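Local coordinates for putative alpha-N-acetylgalactosaminidase (Bacillus halodurans C-125, PDB 3CC1), which probably releases terminal alpha-linked N-acetylgalactosamine from glycoconjugates by hydrolysis, at residues A[79-84]-A[174-179]. Numbering follows the deposited sequence. Where two conformers were deposited one is given.
Sequences RLLPAT and AQWGVD
Trp176 reaches out from the end of helix 162-175 and sets the six-membered end of its indole against Leu80, Leu81 and Pro82. The helix is followed by strand 180-184 of the parallel sheet in the TIM-barrel domain, so the tryptophan joins a helix-to-strand turn to the long excursion between strand 49-52 and helix 97-105. Gly177, with positive phi (73°), ends the helix in a Schellman motif with two bonds back into the last turn; Gly177 N is hydrogen-bonded to Ala174 O at 3.0 Å.

The apolar contacts gather at the CZ2-CH2 end of the indole. Leu81 sends CD2 to the indole edge, in the ring plane, 3.9 Å from Trp176 CZ2, and the two side chains cross at about a right angle. Its chi1 (-53°) puts CG anti to the carbonyl carbon, and with CD1 then extended (chi2 177°) CD2 turns to the indole. The side chains of Pro82 and Trp176 come from opposite directions, Pro82 CD lying obliquely 3.9 Å from Trp176 CH2. Phe96 in turn meets the indole edge-to-face. Replacing Trp176 by alanine is likely to open a gap beside Leu81 and Pro82 and leave Phe96 without its aromatic partner.

Polar anchoring comes from neighbours. Arg79 forms a salt bridge with Asp75 through NE and donates NH1 to Ser168 O, tying the excursion to the same helix, while the backbone O of Trp176 is hydrogen-bonded to Ser100 OG. Between the segments the nearest approach is a polar atom on carbon: Leu80 O lies near the plane of the indole, at its edge, 3.6 Å from Trp176 CH2.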
ATOM      1  N   ARG A  79     -44.349  10.895   2.679  1.00 22.34           N
ATOM      2  CA  ARG A  79     -43.320  11.790   3.209  1.00 21.66           C
ATOM      3  C   ARG A  79     -43.102  11.671   4.709  1.00 22.23           C
ATOM      4  O   ARG A  79     -44.001  11.901   5.523  1.00 22.51           O
ATOM      5  CB  ARG A  79     -43.667  13.236   2.855  1.00 21.65           C
ATOM      6  CG  ARG A  79     -43.974  13.421   1.368  1.00 23.45           C
ATOM      7  CD  ARG A  79     -44.140  14.877   0.982  1.00 24.69           C
ATOM      8  NE  ARG A  79     -45.310  15.464   1.626  1.00 22.90           N
ATOM      9  CZ  ARG A  79     -45.795  16.670   1.357  1.00 24.11           C
ATOM     10  NH1 ARG A  79     -45.220  17.445   0.452  1.00 22.44           N
ATOM     11  NH2 ARG A  79     -46.870  17.095   1.998  1.00 25.21           N
ATOM     12  N   LEU A  80     -41.857  11.384   5.074  1.00 22.22           N
ATOM     13  CA  LEU A  80     -41.491  11.191   6.453  1.00 21.86           C
ATOM     14  C   LEU A  80     -41.620  12.513   7.258  1.00 21.10           C
ATOM     15  O   LEU A  80     -41.390  13.602   6.745  1.00 21.33           O
ATOM     16  CB  LEU A  80     -40.092  10.573   6.565  1.00 22.30           C
ATOM     17  CG  LEU A  80     -39.869   9.171   6.000  1.00 23.50           C
ATOM     18  CD1 LEU A  80     -38.364   8.875   5.880  1.00 23.17           C
ATOM     19  CD2 LEU A  80     -40.605   8.176   6.899  1.00 22.68           C
ATOM     20  N   LEU A  81     -42.052  12.353   8.501  1.00 21.00           N
ATOM     21  CA  LEU A  81     -42.393  13.445   9.430  1.00 21.89           C
ATOM     22  C   LEU A  81     -41.658  13.271  10.753  1.00 21.98           C
ATOM     23  O   LEU A  81     -41.244  12.167  11.100  1.00 20.75           O
ATOM     24  CB  LEU A  81     -43.917  13.462   9.697  1.00 21.48           C
ATOM     25  CG  LEU A  81     -44.907  13.508   8.525  1.00 21.93           C
ATOM     26  CD1 LEU A  81     -46.370  13.433   9.065  1.00 16.81           C
ATOM     27  CD2 LEU A  81     -44.676  14.737   7.686  1.00 20.90           C
ATOM     28  N   PRO A  82     -41.460  14.380  11.494  1.00 23.49           N
ATOM     29  CA  PRO A  82     -40.819  14.303  12.814  1.00 23.20           C
ATOM     30  C   PRO A  82     -41.515  13.410  13.864  1.00 23.98           C
ATOM     31  O   PRO A  82     -42.708  13.436  14.034  1.00 24.47           O
ATOM     32  CB  PRO A  82     -40.753  15.791  13.266  1.00 23.14           C
ATOM     33  CG  PRO A  82     -40.968  16.581  12.032  1.00 23.63           C
ATOM     34  CD  PRO A  82     -41.827  15.762  11.130  1.00 23.00           C
ATOM     35  N   ALA A  83     -40.720  12.619  14.568  1.00 24.64           N
ATOM     36  CA  ALA A  83     -41.199  11.824  15.697  1.00 23.85           C
ATOM     37  C   ALA A  83     -41.689  12.792  16.766  1.00 24.36           C
ATOM     38  O   ALA A  83     -40.905  13.538  17.343  1.00 25.11           O
ATOM     39  CB  ALA A  83     -40.085  10.891  16.226  1.00 22.46           C
ATOM     40  N   THR A  84     -42.987  12.790  17.013  1.00 24.83           N
ATOM     41  CA  THR A  84     -43.608  13.758  17.918  1.00 25.91           C
ATOM     42  C   THR A  84     -43.292  13.560  19.405  1.00 25.66           C
ATOM     43  O   THR A  84     -43.448  14.467  20.172  1.00 27.04           O
ATOM     44  CB  THR A  84     -45.122  13.851  17.707  1.00 26.55           C
ATOM     45  OG1 THR A  84     -45.683  12.534  17.769  1.00 26.86           O
ATOM     46  CG2 THR A  84     -45.427  14.516  16.336  1.00 26.85           C
ATOM     47  N   ALA A 174     -39.275  23.028   2.399  1.00 23.78           N
ATOM     48  CA  ALA A 174     -39.387  24.485   2.230  1.00 24.26           C
ATOM     49  C   ALA A 174     -40.470  25.037   3.152  1.00 24.60           C
ATOM     50  O   ALA A 174     -40.300  26.090   3.778  1.00 25.73           O
ATOM     51  CB  ALA A 174     -39.656  24.868   0.782  1.00 23.89           C
ATOM     52  N   GLN A 175     -41.570  24.297   3.231  0.50 24.59           N
ATOM     53  CA  GLN A 175     -42.685  24.620   4.095  0.50 24.55           C
ATOM     54  C   GLN A 175     -42.187  24.729   5.526  0.50 24.11           C
ATOM     55  O   GLN A 175     -42.498  25.688   6.232  0.50 23.34           O
ATOM     56  CB  GLN A 175     -43.754  23.519   4.000  0.50 25.22           C
ATOM     57  CG  GLN A 175     -45.038  23.816   4.742  0.50 26.21           C
ATOM     58  CD  GLN A 175     -45.999  22.638   4.750  0.50 28.26           C
ATOM     59  OE1 GLN A 175     -46.399  22.152   5.809  0.50 29.50           O
ATOM     60  NE2 GLN A 175     -46.385  22.184   3.563  0.50 28.68           N
ATOM     61  N   TRP A 176     -41.364  23.758   5.914  1.00 23.13           N
ATOM     62  CA  TRP A 176     -40.811  23.691   7.272  1.00 23.08           C
ATOM     63  C   TRP A 176     -39.708  24.727   7.553  1.00 23.27           C
ATOM     64  O   TRP A 176     -39.206  24.819   8.662  1.00 23.69           O
ATOM     65  CB  TRP A 176     -40.249  22.308   7.588  1.00 23.16           C
ATOM     66  CG  TRP A 176     -41.240  21.233   7.642  1.00 22.77           C
ATOM     67  CD1 TRP A 176     -42.570  21.362   7.833  1.00 24.96           C
ATOM     68  CD2 TRP A 176     -40.969  19.827   7.599  1.00 23.82           C
ATOM     69  NE1 TRP A 176     -43.161  20.124   7.855  1.00 24.86           N
ATOM     70  CE2 TRP A 176     -42.197  19.166   7.718  1.00 23.10           C
ATOM     71  CE3 TRP A 176     -39.802  19.075   7.460  1.00 24.31           C
ATOM     72  CZ2 TRP A 176     -42.303  17.779   7.686  1.00 25.04           C
ATOM     73  CZ3 TRP A 176     -39.899  17.719   7.433  1.00 25.59           C
ATOM     74  CH2 TRP A 176     -41.150  17.075   7.535  1.00 24.59           C
ATOM     75  N   GLY A 177     -39.325  25.501   6.547  1.00 23.59           N
ATOM     76  CA  GLY A 177     -38.261  26.485   6.725  1.00 23.75           C
ATOM     77  C   GLY A 177     -36.850  25.924   6.828  1.00 23.90           C
ATOM     78  O   GLY A 177     -35.970  26.538   7.456  1.00 24.58           O
ATOM     79  N   VAL A 178     -36.643  24.754   6.225  1.00 23.57           N
ATOM     80  CA  VAL A 178     -35.342  24.087   6.172  1.00 22.74           C
ATOM     81  C   VAL A 178     -34.386  24.890   5.271  1.00 23.54           C
ATOM     82  O   VAL A 178     -34.795  25.390   4.211  1.00 23.10           O
ATOM     83  CB  VAL A 178     -35.468  22.625   5.664  1.00 22.38           C
ATOM     84  CG1 VAL A 178     -34.113  22.008   5.400  1.00 19.95           C
ATOM     85  CG2 VAL A 178     -36.282  21.751   6.671  1.00 22.51           C
ATOM     86  N   ASP A 179     -33.117  25.014   5.702  1.00 22.69           N
ATOM     87  CA  ASP A 179     -32.094  25.788   4.956  1.00 23.15           C
ATOM     88  C   ASP A 179     -30.990  24.943   4.343  1.00 23.35           C
ATOM     89  O   ASP A 179     -30.253  25.404   3.471  1.00 24.21           O
ATOM     90  CB  ASP A 179     -31.454  26.839   5.886  1.00 23.13           C
ATOM     91  CG  ASP A 179     -32.490  27.671   6.576  1.00 24.09           C
ATOM     92  OD1 ASP A 179     -33.301  28.285   5.844  1.00 22.40           O
ATOM     93  OD2 ASP A 179     -32.566  27.636   7.823  1.00 23.12           O
TER